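Long-range contacts in lombricine kinase (Urechis caupo, PDB 3JPZ), which catalyses the reversible transfer of a phosphoryl group between ATP and the guanidino group of lombricine: residues R125-P130 and N254-M259; R196-A201 and I216-H221; F34-A39 and Y69-E74. All coordinates share one frame; numbering follows the deposited sequence.

In the fold
From the N terminus, contact 3 comes first: residues 34-39, between helices 27-33 and 44-53, close a short loop on the junction of helices 68-71 and 73-83, within the N-terminal domain. Contact 1 then joins the loop after strand 113-122 to the loop after helix 233-252, closing a loop with 123 residues between its segments. Contact 2 is nested inside it, tying the approach to strand 203-207 to the turn after strand 212-216. Contacts 1 and 2 touch, with Cys128 O 2.8 Å from His221 NE2, and both reach the second subunit. Contact 3 does not touch contact 1, although their nearest atoms are about 4 Å apart; their centres lie about 18 Å apart.

Contact 1. Residues R125-P130 and N254-M259; sequences RGLCYP and NGREYM
The guanidinium of Arg256 carries Leu127 over one face, with Leu127 CD1 4.1 Å above the plane and over its centre, while Gly126 CA and a water lie at its edge. The Leu127 and Arg256 side chains cross at about a right angle. Arg256 NH1 makes a weak hydrogen bond to Arg125 O, bent to 120° at the hydrogen, and the water accepts from Arg256 NH2 and donates to Gly126 O. The Arg125 guanidinium has Tyr258 O over one face and Glu257 OE2 near its plane, at the edge. Arg125 NH1 and Glu257 OE2 form a salt bridge of 3.1 Å, although the two planes stand 82° apart and the oxygen is met from above the carboxylate plane. Arg125 NH2 has further partners in Glu66 and Trp260 O.

Gly255 is the C-prime residue of a Schellman motif that ends helix 233-252, and the chain leaving it lies against the loop after strand 113-122 of the large antiparallel sheet. Their backbones join through a nearly straight bond from Arg125 N to Glu257 O (2.9 Å).

Met259 and Tyr129 meet tip to tip in an oblique Met-aromatic contact, the sulfur SD of Met259 4.2 Å from the Tyr129 ring centroid. Met259 CE is anti to CB (chi3 -166°) and lies 3.0 Å from Leu127 O.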
ATOM      1  N   ARG A 125       0.917   9.301  23.861  1.00 20.68           N
ATOM      2  CA  ARG A 125       1.855  10.399  23.652  1.00 25.34           C
ATOM      3  C   ARG A 125       3.294   9.892  23.648  1.00 26.84           C
ATOM      4  O   ARG A 125       3.644   8.973  24.392  1.00 28.40           O
ATOM      5  CB  ARG A 125       1.671  11.486  24.714  1.00 34.57           C
ATOM      6  CG  ARG A 125       2.684  12.618  24.622  1.00 37.52           C
ATOM      7  CD  ARG A 125       2.200  13.855  25.355  1.00 34.64           C
ATOM      8  NE  ARG A 125       1.111  14.517  24.644  1.00 37.56           N
ATOM      9  CZ  ARG A 125       0.285  15.402  25.192  1.00 26.65           C
ATOM     10  NH1 ARG A 125       0.410  15.738  26.468  1.00 39.12           N
ATOM     11  NH2 ARG A 125      -0.670  15.953  24.465  1.00 33.66           N
ATOM     12  N   GLY A 126       4.112  10.486  22.787  1.00 32.64           N
ATOM     13  CA  GLY A 126       5.489  10.073  22.623  1.00 43.50           C
ATOM     14  C   GLY A 126       5.703   9.117  21.464  1.00 44.41           C
ATOM     15  O   GLY A 126       6.846   8.833  21.108  1.00 48.09           O
ATOM     16  N   LEU A 127       4.619   8.631  20.862  1.00 21.38           N
ATOM     17  CA  LEU A 127       4.724   7.568  19.870  1.00 16.65           C
ATOM     18  C   LEU A 127       3.972   7.880  18.579  1.00 18.01           C
ATOM     19  O   LEU A 127       2.827   8.335  18.598  1.00 15.47           O
ATOM     20  CB  LEU A 127       4.200   6.265  20.448  1.00 16.98           C
ATOM     21  CG  LEU A 127       4.916   5.807  21.722  1.00 29.78           C
ATOM     22  CD1 LEU A 127       4.150   4.682  22.376  1.00 22.07           C
ATOM     23  CD2 LEU A 127       6.335   5.378  21.407  1.00 21.95           C
ATOM     24  N   CYS A 128       4.619   7.596  17.454  1.00 15.77           N
ATOM     25  CA  CYS A 128       4.039   7.908  16.158  1.00 14.85           C
ATOM     26  C   CYS A 128       2.780   7.104  15.903  1.00 13.89           C
ATOM     27  O   CYS A 128       2.681   5.944  16.274  1.00 21.57           O
ATOM     28  CB  CYS A 128       5.060   7.664  15.045  1.00 14.99           C
ATOM     29  SG  CYS A 128       6.281   8.979  14.915  1.00 23.31           S
ATOM     30  N   TYR A 129       1.813   7.748  15.268  1.00 13.42           N
ATOM     31  CA  TYR A 129       0.664   7.059  14.714  1.00 21.65           C
ATOM     32  C   TYR A 129       1.073   5.992  13.698  1.00 28.22           C
ATOM     33  O   TYR A 129       2.187   6.004  13.184  1.00 24.58           O
ATOM     34  CB  TYR A 129      -0.237   8.072  14.022  1.00 16.43           C
ATOM     35  CG  TYR A 129      -0.831   9.108  14.942  1.00 15.50           C
ATOM     36  CD1 TYR A 129      -1.558   8.738  16.071  1.00 21.01           C
ATOM     37  CD2 TYR A 129      -0.702  10.457  14.663  1.00 23.02           C
ATOM     38  CE1 TYR A 129      -2.116   9.690  16.901  1.00 18.68           C
ATOM     39  CE2 TYR A 129      -1.250  11.410  15.487  1.00 20.78           C
ATOM     40  CZ  TYR A 129      -1.957  11.020  16.605  1.00 17.80           C
ATOM     41  OH  TYR A 129      -2.510  11.981  17.414  1.00 23.26           O
ATOM     42  N   PRO A 130       0.150   5.075  13.386  1.00 25.69           N
ATOM     43  CA  PRO A 130       0.337   3.987  12.416  1.00 20.05           C
ATOM     44  C   PRO A 130       0.971   4.388  11.079  1.00 21.76           C
ATOM     45  O   PRO A 130       1.703   3.590  10.512  1.00 32.20           O
ATOM     46  CB  PRO A 130      -1.089   3.489  12.192  1.00 13.63           C
ATOM     47  CG  PRO A 130      -1.748   3.715  13.510  1.00 13.05           C
ATOM     48  CD  PRO A 130      -1.167   4.999  14.039  1.00 21.46           C
ATOM     49  N   ASN A 254       3.374   4.193  34.106  1.00 82.71           N
ATOM     50  CA  ASN A 254       4.372   3.972  33.072  1.00 71.76           C
ATOM     51  C   ASN A 254       4.719   5.267  32.338  1.00 65.58           C
ATOM     52  O   ASN A 254       5.175   5.242  31.195  1.00 80.27           O
ATOM     53  CB  ASN A 254       3.842   2.933  32.083  1.00 72.33           C
ATOM     54  CG  ASN A 254       4.946   2.178  31.377  1.00 83.58           C
ATOM     55  OD1 ASN A 254       6.008   1.921  31.948  1.00 93.36           O
ATOM     56  ND2 ASN A 254       4.695   1.803  30.128  1.00 83.26           N
ATOM     57  N   GLY A 255       4.495   6.398  33.000  1.00 41.37           N
ATOM     58  CA  GLY A 255       4.858   7.697  32.461  1.00 34.87           C
ATOM     59  C   GLY A 255       4.213   7.996  31.121  1.00 40.81           C
ATOM     60  O   GLY A 255       4.741   8.765  30.316  1.00 31.51           O
ATOM     61  N   ARG A 256       3.054   7.398  30.889  1.00 26.82           N
ATOM     62  CA  ARG A 256       2.379   7.533  29.606  1.00 33.05           C
ATOM     63  C   ARG A 256       1.031   8.231  29.763  1.00 21.69           C
ATOM     64  O   ARG A 256       0.447   8.247  30.845  1.00 29.49           O
ATOM     65  CB  ARG A 256       2.204   6.157  28.963  1.00 26.16           C
ATOM     66  CG  ARG A 256       3.505   5.529  28.463  1.00 35.70           C
ATOM     67  CD  ARG A 256       4.131   6.334  27.328  1.00 44.25           C
ATOM     68  NE  ARG A 256       5.263   5.644  26.706  1.00 31.22           N
ATOM     69  CZ  ARG A 256       6.042   6.180  25.769  1.00 29.21           C
ATOM     70  NH1 ARG A 256       5.821   7.417  25.341  1.00 24.50           N
ATOM     71  NH2 ARG A 256       7.043   5.476  25.258  1.00 29.58           N
ATOM     72  N   GLU A 257       0.540   8.808  28.672  1.00 24.85           N
ATOM     73  CA  GLU A 257      -0.702   9.570  28.710  1.00 20.32           C
ATOM     74  C   GLU A 257      -1.317   9.650  27.319  1.00 24.21           C
ATOM     75  O   GLU A 257      -0.606   9.638  26.312  1.00 20.01           O
ATOM     76  CB  GLU A 257      -0.423  10.978  29.233  1.00 31.18           C
ATOM     77  CG  GLU A 257       0.599  11.752  28.407  1.00 26.21           C
ATOM     78  CD  GLU A 257       1.135  12.972  29.138  1.00 56.31           C
ATOM     79  OE1 GLU A 257       0.952  13.053  30.371  1.00 73.31           O
ATOM     80  OE2 GLU A 257       1.743  13.847  28.486  1.00 53.20           O
ATOM     81  N   TYR A 258      -2.643   9.720  27.258  1.00 25.24           N
ATOM     82  CA  TYR A 258      -3.318   9.918  25.984  1.00 24.92           C
ATOM     83  C   TYR A 258      -2.836  11.219  25.349  1.00 17.34           C
ATOM     84  O   TYR A 258      -2.594  12.201  26.042  1.00 22.28           O
ATOM     85  CB  TYR A 258      -4.840   9.986  26.168  1.00 17.07           C
ATOM     86  CG  TYR A 258      -5.480   8.745  26.755  1.00 17.21           C
ATOM     87  CD1 TYR A 258      -4.990   7.480  26.471  1.00 16.86           C
ATOM     88  CD2 TYR A 258      -6.609   8.844  27.561  1.00 18.04           C
ATOM     89  CE1 TYR A 258      -5.581   6.350  27.001  1.00 17.48           C
ATOM     90  CE2 TYR A 258      -7.214   7.722  28.089  1.00 17.74           C
ATOM     91  CZ  TYR A 258      -6.698   6.478  27.804  1.00 17.73           C
ATOM     92  OH  TYR A 258      -7.301   5.361  28.324  1.00 17.64           O
ATOM     93  N   MET A 259      -2.702  11.229  24.026  1.00 20.86           N
ATOM     94  CA  MET A 259      -2.455  12.467  23.306  1.00 19.47           C
ATOM     95  C   MET A 259      -3.696  13.332  23.380  1.00 17.61           C
ATOM     96  O   MET A 259      -4.779  12.916  22.965  1.00 17.10           O
ATOM     97  CB  MET A 259      -2.161  12.189  21.835  1.00 30.96           C
ATOM     98  CG  MET A 259      -0.881  11.434  21.579  1.00 32.04           C
ATOM     99  SD  MET A 259      -0.784  11.026  19.829  1.00 22.92           S
ATOM    100  CE  MET A 259       0.540   9.827  19.844  1.00 31.21           C
TER
HETATM  101  O   HOH W   1       7.904   7.421  23.109  1.00 41.12           O

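Contact 2. Residues R196-A201 and I216-H221; sequences RDWPDA and INEEDH
Asn217 and Ala201 supply the hydrogen bond of this contact: Asn217 ND2 donates to Ala201 O at 2.8 Å, with an N-H...O angle of 163°. The acceptor lies in the amide plane of Asn217, whereas the donor is tilted 20° from the carbonyl plane of Ala201. The Asn217 side chain leaves its backbone toward the 196-201 segment, and chi1 of -76° sets CG beside the backbone N, anti to the carbonyl carbon, from where the amide reaches Ala201 O. Ala201 O also has Asn217 CB at 3.2 Å, so the amide and the base of the same side chain close on one oxygen.

Van der Waals contacts flank this bond. Ile216 CG2 approaches Ala201 O at 3.9 Å, and Ala201 CB is 4.0 Å from Asn217 ND2. Trp198 touches with the far end of its six-membered ring: CZ3 is 4.1 Å from Asn217 O, and CH2 meets Glu218 CA at the ring edge. The CB of its neighbour Pro199, which follows a cis peptide bond, sits over one face of the indole, offset toward the rim.

A backbone bond and two arginines complete the surroundings. Asn217 N donates to His221 O at 2.8 Å, closing the turn, and the side-chain donor Arg202 NE bonds to Asn217 O. Asp220 forms a salt bridge with Arg223, a residue that binds ADP in a structure of this protein.

The arrangement packs the turn between antiparallel strands 212-216 and 222-229 against the loop leading into strand 203-207, within the catalytic domain of the ATP:guanido phosphotransferase family and beside its nucleotide site.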
ATOM      1  N   ARG A 196       1.528  -1.353   7.752  1.00 20.29           N
ATOM      2  CA  ARG A 196       2.839  -2.000   7.699  1.00 11.64           C
ATOM      3  C   ARG A 196       3.032  -3.071   8.763  1.00 12.22           C
ATOM      4  O   ARG A 196       2.568  -2.935   9.886  1.00 15.60           O
ATOM      5  CB  ARG A 196       3.944  -0.959   7.851  1.00 11.41           C
ATOM      6  CG  ARG A 196       4.354  -0.288   6.560  1.00 11.64           C
ATOM      7  CD  ARG A 196       5.202   0.955   6.823  1.00 29.71           C
ATOM      8  NE  ARG A 196       4.553   1.816   7.808  1.00 19.18           N
ATOM      9  CZ  ARG A 196       5.010   2.042   9.035  1.00 12.39           C
ATOM     10  NH1 ARG A 196       6.154   1.499   9.456  1.00 15.24           N
ATOM     11  NH2 ARG A 196       4.320   2.825   9.837  1.00 12.24           N
ATOM     12  N   ASP A 197       3.754  -4.124   8.395  1.00 24.85           N
ATOM     13  CA  ASP A 197       4.107  -5.203   9.308  1.00 25.93           C
ATOM     14  C   ASP A 197       2.897  -5.892   9.917  1.00 20.06           C
ATOM     15  O   ASP A 197       2.973  -6.404  11.029  1.00 18.66           O
ATOM     16  CB  ASP A 197       4.987  -4.667  10.431  1.00 19.29           C
ATOM     17  CG  ASP A 197       6.020  -3.696   9.937  1.00 13.35           C
ATOM     18  OD1 ASP A 197       6.915  -4.121   9.188  1.00 15.50           O
ATOM     19  OD2 ASP A 197       5.929  -2.503  10.291  1.00 18.75           O
ATOM     20  N   TRP A 198       1.787  -5.911   9.188  1.00 20.32           N
ATOM     21  CA  TRP A 198       0.579  -6.566   9.659  1.00 12.67           C
ATOM     22  C   TRP A 198       0.827  -8.043   9.906  1.00 16.57           C
ATOM     23  O   TRP A 198       1.380  -8.714   9.041  1.00 19.92           O
ATOM     24  CB  TRP A 198      -0.534  -6.429   8.630  1.00 16.09           C
ATOM     25  CG  TRP A 198      -1.839  -6.716   9.242  1.00 14.57           C
ATOM     26  CD1 TRP A 198      -2.447  -7.921   9.337  1.00 18.72           C
ATOM     27  CD2 TRP A 198      -2.690  -5.779   9.901  1.00 12.16           C
ATOM     28  NE1 TRP A 198      -3.640  -7.794   9.998  1.00 17.64           N
ATOM     29  CE2 TRP A 198      -3.813  -6.487  10.356  1.00 12.32           C
ATOM     30  CE3 TRP A 198      -2.618  -4.405  10.136  1.00 16.55           C
ATOM     31  CZ2 TRP A 198      -4.852  -5.874  11.038  1.00 12.51           C
ATOM     32  CZ3 TRP A 198      -3.651  -3.795  10.816  1.00 19.09           C
ATOM     33  CH2 TRP A 198      -4.754  -4.527  11.256  1.00 14.36           C
ATOM     34  N   PRO A 199       0.400  -8.571  11.075  1.00 21.96           N
ATOM     35  CA  PRO A 199      -0.306  -7.960  12.202  1.00 17.84           C
ATOM     36  C   PRO A 199       0.552  -7.850  13.462  1.00 21.54           C
ATOM     37  O   PRO A 199       0.052  -8.019  14.575  1.00 20.54           O
ATOM     38  CB  PRO A 199      -1.411  -8.971  12.485  1.00 14.48           C
ATOM     39  CG  PRO A 199      -0.877 -10.314  11.923  1.00 34.59           C
ATOM     40  CD  PRO A 199       0.442 -10.028  11.247  1.00 21.68           C
ATOM     41  N   ASP A 200       1.838  -7.599  13.287  1.00 29.56           N
ATOM     42  CA  ASP A 200       2.737  -7.414  14.415  1.00 17.68           C
ATOM     43  C   ASP A 200       2.256  -6.289  15.333  1.00 15.31           C
ATOM     44  O   ASP A 200       2.029  -5.161  14.886  1.00 14.68           O
ATOM     45  CB  ASP A 200       4.135  -7.095  13.903  1.00 17.72           C
ATOM     46  CG  ASP A 200       5.160  -7.103  15.003  1.00 21.52           C
ATOM     47  OD1 ASP A 200       4.932  -6.442  16.038  1.00 31.20           O
ATOM     48  OD2 ASP A 200       6.186  -7.778  14.825  1.00 19.12           O
ATOM     49  N   ALA A 201       2.091  -6.613  16.613  1.00 16.12           N
ATOM     50  CA  ALA A 201       1.659  -5.647  17.621  1.00 16.22           C
ATOM     51  C   ALA A 201       0.218  -5.174  17.400  1.00 20.52           C
ATOM     52  O   ALA A 201      -0.161  -4.096  17.848  1.00 24.49           O
ATOM     53  CB  ALA A 201       2.608  -4.459  17.663  1.00 31.75           C
ATOM     54  N   ILE A 216      -5.941  -2.737  19.463  1.00 14.52           N
ATOM     55  CA  ILE A 216      -4.646  -2.086  19.469  1.00 17.86           C
ATOM     56  C   ILE A 216      -4.052  -2.086  18.066  1.00 20.03           C
ATOM     57  O   ILE A 216      -3.978  -3.120  17.401  1.00 20.00           O
ATOM     58  CB  ILE A 216      -3.687  -2.765  20.465  1.00 15.17           C
ATOM     59  CG1 ILE A 216      -4.261  -2.678  21.880  1.00 23.50           C
ATOM     60  CG2 ILE A 216      -2.303  -2.117  20.414  1.00 20.14           C
ATOM     61  CD1 ILE A 216      -3.391  -3.300  22.932  1.00 25.59           C
ATOM     62  N   ASN A 217      -3.667  -0.900  17.616  1.00 16.48           N
ATOM     63  CA  ASN A 217      -2.852  -0.739  16.427  1.00 13.71           C
ATOM     64  C   ASN A 217      -3.565  -1.176  15.152  1.00 13.02           C
ATOM     65  O   ASN A 217      -2.933  -1.614  14.198  1.00 18.38           O
ATOM     66  CB  ASN A 217      -1.495  -1.439  16.618  1.00 13.64           C
ATOM     67  CG  ASN A 217      -0.557  -0.641  17.525  1.00 19.70           C
ATOM     68  OD1 ASN A 217      -0.574   0.588  17.516  1.00 23.25           O
ATOM     69  ND2 ASN A 217       0.247  -1.331  18.317  1.00 14.92           N
ATOM     70  N   GLU A 218      -4.886  -1.045  15.140  1.00 29.40           N
ATOM     71  CA  GLU A 218      -5.625  -1.076  13.886  1.00 24.81           C
ATOM     72  C   GLU A 218      -5.466   0.300  13.237  1.00 17.29           C
ATOM     73  O   GLU A 218      -4.443   0.583  12.614  1.00 25.59           O
ATOM     74  CB  GLU A 218      -7.098  -1.415  14.112  1.00 12.10           C
ATOM     75  CG  GLU A 218      -7.844  -1.734  12.831  1.00 16.23           C
ATOM     76  CD  GLU A 218      -9.119  -0.937  12.669  1.00 20.76           C
ATOM     77  OE1 GLU A 218      -9.349   0.009  13.457  1.00 17.89           O
ATOM     78  OE2 GLU A 218      -9.882  -1.248  11.735  1.00 23.43           O
ATOM     79  N   GLU A 219      -6.458   1.167  13.409  1.00 15.07           N
ATOM     80  CA  GLU A 219      -6.424   2.512  12.834  1.00 22.32           C
ATOM     81  C   GLU A 219      -5.801   3.505  13.808  1.00 15.81           C
ATOM     82  O   GLU A 219      -5.033   4.382  13.419  1.00 17.36           O
ATOM     83  CB  GLU A 219      -7.840   2.958  12.464  1.00 22.76           C
ATOM     84  CG  GLU A 219      -7.934   4.374  11.931  1.00 25.56           C
ATOM     85  CD  GLU A 219      -9.295   4.674  11.315  1.00 35.36           C
ATOM     86  OE1 GLU A 219      -9.584   5.866  11.075  1.00 41.21           O
ATOM     87  OE2 GLU A 219     -10.073   3.723  11.073  1.00 28.05           O
ATOM     88  N   ASP A 220      -6.147   3.350  15.079  1.00 11.51           N
ATOM     89  CA  ASP A 220      -5.608   4.175  16.150  1.00 16.50           C
ATOM     90  C   ASP A 220      -4.728   3.280  17.009  1.00 16.47           C
ATOM     91  O   ASP A 220      -4.749   2.061  16.859  1.00 18.19           O
ATOM     92  CB  ASP A 220      -6.743   4.767  16.990  1.00 26.19           C
ATOM     93  CG  ASP A 220      -7.680   5.647  16.171  1.00 38.38           C
ATOM     94  OD1 ASP A 220      -7.215   6.664  15.615  1.00 34.98           O
ATOM     95  OD2 ASP A 220      -8.883   5.325  16.085  1.00 29.38           O
ATOM     96  N   HIS A 221      -3.942   3.864  17.902  1.00 16.82           N
ATOM     97  CA  HIS A 221      -3.184   3.038  18.822  1.00 14.02           C
ATOM     98  C   HIS A 221      -4.184   2.203  19.599  1.00 14.29           C
ATOM     99  O   HIS A 221      -4.090   0.978  19.646  1.00 17.00           O
ATOM    100  CB  HIS A 221      -2.333   3.875  19.784  1.00 14.22           C
ATOM    101  CG  HIS A 221      -1.141   4.510  19.144  1.00 21.93           C
ATOM    102  ND1 HIS A 221      -0.592   5.688  19.604  1.00 29.82           N
ATOM    103  CD2 HIS A 221      -0.395   4.139  18.078  1.00 18.87           C
ATOM    104  CE1 HIS A 221       0.442   6.013  18.849  1.00 39.45           C
ATOM    105  NE2 HIS A 221       0.583   5.090  17.915  1.00 33.37           N
TER

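Contact 3. Residues F34-A39 and Y69-E74; sequences FGKKTA and YEVFKE
The Lys36 and Val71 side chains run antiparallel alongside one another, joining an extended loop to the junction between helices 68-71 and 73-83 in the N-terminal domain of this phosphagen kinase. Val71 closes the first helix, and Phe72 stands at the N-cap position of the second. The loop comes from helix 27-33, whose Leu33 also packs on Phe72.

Both Lys36 and Val71 send their side chains from the backbone toward the opposing segment. Val71 places CG1 anti to its backbone N (chi1 168°), and this branch meets the aliphatic part of the lysine, with Lys36 CB 3.9 Å from Val71 CG1. The other branch, CG2, faces Thr38: the two side chains cross at about a right angle, with Thr38 CG2 4.0 Å from Val71 CG2. The valine thus divides its methyls between two loop residues.

The same Val71 CG1 lies over the centre of the Phe72 ring, 3.6 Å above its plane. Around the ring, Lys36 O lies near the plane at the edge, 3.9 Å from Phe72 CZ, and Lys36 CB reaches Phe72 CE1. Thr38 CG2 approaches Phe72 CE2 obliquely at 4.0 Å, again with the side chains crossing at about a right angle. That methyl is therefore shared by Val71 and Phe72, while the hydroxyl of Thr38 is engaged elsewhere, with Asp65 OD2 and the backbone N atoms of His40 and Val42.

The bend of the lysine chain at chi3 (74°) keeps Lys36 CE beside Val71, 3.8 Å from Val71 O. At its tip, Lys36 NZ donates a hydrogen bond of 3.0 Å to Val71 O, lying in the carbonyl plane on a lone pair, with a C=O...N angle of 136°.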
ATOM      1  N   PHE A  34       7.291  22.425   2.880  1.00 23.57           N
ATOM      2  CA  PHE A  34       8.298  21.554   2.284  1.00 26.17           C
ATOM      3  C   PHE A  34       9.630  21.802   2.980  1.00 16.65           C
ATOM      4  O   PHE A  34      10.055  22.942   3.124  1.00 27.15           O
ATOM      5  CB  PHE A  34       8.415  21.837   0.785  1.00 30.34           C
ATOM      6  CG  PHE A  34       9.110  20.756   0.015  1.00 30.19           C
ATOM      7  CD1 PHE A  34       8.401  19.681  -0.482  1.00 23.36           C
ATOM      8  CD2 PHE A  34      10.472  20.814  -0.217  1.00 38.73           C
ATOM      9  CE1 PHE A  34       9.035  18.685  -1.186  1.00 27.90           C
ATOM     10  CE2 PHE A  34      11.107  19.821  -0.929  1.00 27.16           C
ATOM     11  CZ  PHE A  34      10.389  18.756  -1.409  1.00 27.61           C
ATOM     12  N   GLY A  35      10.277  20.739   3.437  1.00 24.95           N
ATOM     13  CA  GLY A  35      11.536  20.882   4.148  1.00 40.80           C
ATOM     14  C   GLY A  35      11.353  20.921   5.654  1.00 39.71           C
ATOM     15  O   GLY A  35      12.323  20.856   6.409  1.00 37.54           O
ATOM     16  N   LYS A  36      10.105  21.036   6.096  1.00 40.43           N
ATOM     17  CA  LYS A  36       9.799  20.931   7.514  1.00 29.71           C
ATOM     18  C   LYS A  36       9.702  19.465   7.916  1.00 31.54           C
ATOM     19  O   LYS A  36       9.346  18.598   7.113  1.00 21.69           O
ATOM     20  CB  LYS A  36       8.495  21.648   7.859  1.00 25.22           C
ATOM     21  CG  LYS A  36       8.417  23.079   7.376  1.00 21.11           C
ATOM     22  CD  LYS A  36       7.328  23.849   8.105  1.00 28.43           C
ATOM     23  CE  LYS A  36       7.754  24.177   9.530  1.00 34.46           C
ATOM     24  NZ  LYS A  36       6.633  24.694  10.357  1.00 39.32           N
ATOM     25  N   LYS A  37      10.033  19.194   9.169  1.00 21.64           N
ATOM     26  CA  LYS A  37       9.967  17.850   9.698  1.00 30.32           C
ATOM     27  C   LYS A  37       9.665  17.917  11.182  1.00 29.22           C
ATOM     28  O   LYS A  37      10.173  18.788  11.885  1.00 30.86           O
ATOM     29  CB  LYS A  37      11.291  17.120   9.471  1.00 43.96           C
ATOM     30  CG  LYS A  37      12.460  17.663  10.285  1.00 56.38           C
ATOM     31  CD  LYS A  37      13.635  16.698  10.284  1.00 61.03           C
ATOM     32  CE  LYS A  37      13.829  16.069   8.910  1.00 64.00           C
ATOM     33  NZ  LYS A  37      15.078  15.270   8.817  1.00 53.29           N
ATOM     34  N   THR A  38       8.833  16.998  11.655  1.00 24.49           N
ATOM     35  CA  THR A  38       8.574  16.882  13.081  1.00 33.00           C
ATOM     36  C   THR A  38       9.801  16.253  13.711  1.00 26.19           C
ATOM     37  O   THR A  38      10.755  15.929  13.014  1.00 24.42           O
ATOM     38  CB  THR A  38       7.374  15.972  13.369  1.00 28.74           C
ATOM     39  OG1 THR A  38       7.742  14.612  13.105  1.00 22.02           O
ATOM     40  CG2 THR A  38       6.173  16.368  12.507  1.00 22.22           C
ATOM     41  N   ALA A  39       9.770  16.061  15.022  1.00 24.65           N
ATOM     42  CA  ALA A  39      10.872  15.409  15.716  1.00 23.25           C
ATOM     43  C   ALA A  39      10.938  13.929  15.359  1.00 39.06           C
ATOM     44  O   ALA A  39      11.971  13.293  15.541  1.00 35.71           O
ATOM     45  CB  ALA A  39      10.729  15.589  17.231  1.00 29.29           C
ATOM     46  N   TYR A  69       0.308  18.030  13.810  1.00 15.67           N
ATOM     47  CA  TYR A  69      -0.705  19.084  13.874  1.00 20.18           C
ATOM     48  C   TYR A  69      -0.107  20.480  14.054  1.00 25.79           C
ATOM     49  O   TYR A  69      -0.691  21.471  13.632  1.00 18.23           O
ATOM     50  CB  TYR A  69      -1.718  18.769  14.976  1.00 24.10           C
ATOM     51  CG  TYR A  69      -2.661  17.653  14.589  1.00 13.01           C
ATOM     52  CD1 TYR A  69      -3.789  17.914  13.825  1.00 24.28           C
ATOM     53  CD2 TYR A  69      -2.412  16.343  14.958  1.00 12.85           C
ATOM     54  CE1 TYR A  69      -4.649  16.904  13.459  1.00 10.88           C
ATOM     55  CE2 TYR A  69      -3.267  15.328  14.601  1.00 13.18           C
ATOM     56  CZ  TYR A  69      -4.390  15.618  13.848  1.00 26.43           C
ATOM     57  OH  TYR A  69      -5.261  14.620  13.473  1.00 16.82           O
ATOM     58  N   GLU A  70       1.063  20.571  14.669  1.00 25.40           N
ATOM     59  CA  GLU A  70       1.671  21.879  14.848  1.00 24.21           C
ATOM     60  C   GLU A  70       2.670  22.211  13.732  1.00 21.29           C
ATOM     61  O   GLU A  70       2.632  23.303  13.189  1.00 24.04           O
ATOM     62  CB  GLU A  70       2.307  22.006  16.234  1.00 30.09           C
ATOM     63  CG  GLU A  70       3.223  20.872  16.617  1.00 43.82           C
ATOM     64  CD  GLU A  70       4.156  21.243  17.752  1.00 61.97           C
ATOM     65  OE1 GLU A  70       3.702  21.918  18.702  1.00 67.19           O
ATOM     66  OE2 GLU A  70       5.345  20.862  17.695  1.00 70.26           O
ATOM     67  N   VAL A  71       3.544  21.275  13.374  1.00 27.78           N
ATOM     68  CA  VAL A  71       4.550  21.542  12.347  1.00 28.44           C
ATOM     69  C   VAL A  71       3.891  21.851  11.004  1.00 22.64           C
ATOM     70  O   VAL A  71       4.339  22.729  10.268  1.00 28.98           O
ATOM     71  CB  VAL A  71       5.539  20.369  12.197  1.00 25.90           C
ATOM     72  CG1 VAL A  71       6.395  20.538  10.944  1.00 21.95           C
ATOM     73  CG2 VAL A  71       6.413  20.274  13.426  1.00 21.03           C
ATOM     74  N   PHE A  72       2.823  21.130  10.694  1.00 15.70           N
ATOM     75  CA  PHE A  72       2.025  21.401   9.503  1.00 21.07           C
ATOM     76  C   PHE A  72       0.682  21.966   9.920  1.00 24.07           C
ATOM     77  O   PHE A  72      -0.349  21.680   9.317  1.00 23.11           O
ATOM     78  CB  PHE A  72       1.880  20.121   8.696  1.00 21.39           C
ATOM     79  CG  PHE A  72       3.182  19.414   8.499  1.00 17.29           C
ATOM     80  CD1 PHE A  72       4.157  19.964   7.686  1.00 13.42           C
ATOM     81  CD2 PHE A  72       3.460  18.236   9.169  1.00 22.03           C
ATOM     82  CE1 PHE A  72       5.369  19.334   7.521  1.00 16.39           C
ATOM     83  CE2 PHE A  72       4.671  17.600   9.002  1.00 26.26           C
ATOM     84  CZ  PHE A  72       5.624  18.148   8.180  1.00 25.58           C
ATOM     85  N   LYS A  73       0.725  22.786  10.966  1.00 24.25           N
ATOM     86  CA  LYS A  73      -0.465  23.383  11.556  1.00 13.90           C
ATOM     87  C   LYS A  73      -1.381  24.036  10.533  1.00 22.02           C
ATOM     88  O   LYS A  73      -2.595  23.867  10.588  1.00 19.38           O
ATOM     89  CB  LYS A  73      -0.067  24.414  12.610  1.00 29.11           C
ATOM     90  CG  LYS A  73      -1.238  24.987  13.385  1.00 37.12           C
ATOM     91  CD  LYS A  73      -0.765  25.770  14.593  1.00 34.79           C
ATOM     92  CE  LYS A  73      -1.783  25.713  15.720  1.00 39.61           C
ATOM     93  NZ  LYS A  73      -3.166  25.930  15.225  1.00 17.32           N
ATOM     94  N   GLU A  74      -0.809  24.785   9.601  1.00 22.15           N
ATOM     95  CA  GLU A  74      -1.626  25.577   8.693  1.00 25.29           C
ATOM     96  C   GLU A  74      -2.372  24.694   7.700  1.00 22.24           C
ATOM     97  O   GLU A  74      -3.405  25.095   7.160  1.00 22.16           O
ATOM     98  CB  GLU A  74      -0.771  26.601   7.953  1.00 28.32           C
ATOM     99  CG  GLU A  74      -0.165  26.110   6.656  1.00 29.54           C
ATOM    100  CD  GLU A  74       0.495  27.233   5.890  1.00 28.51           C
ATOM    101  OE1 GLU A  74      -0.200  28.218   5.561  1.00 31.17           O
ATOM    102  OE2 GLU A  74       1.710  27.135   5.633  1.00 24.69           O
TER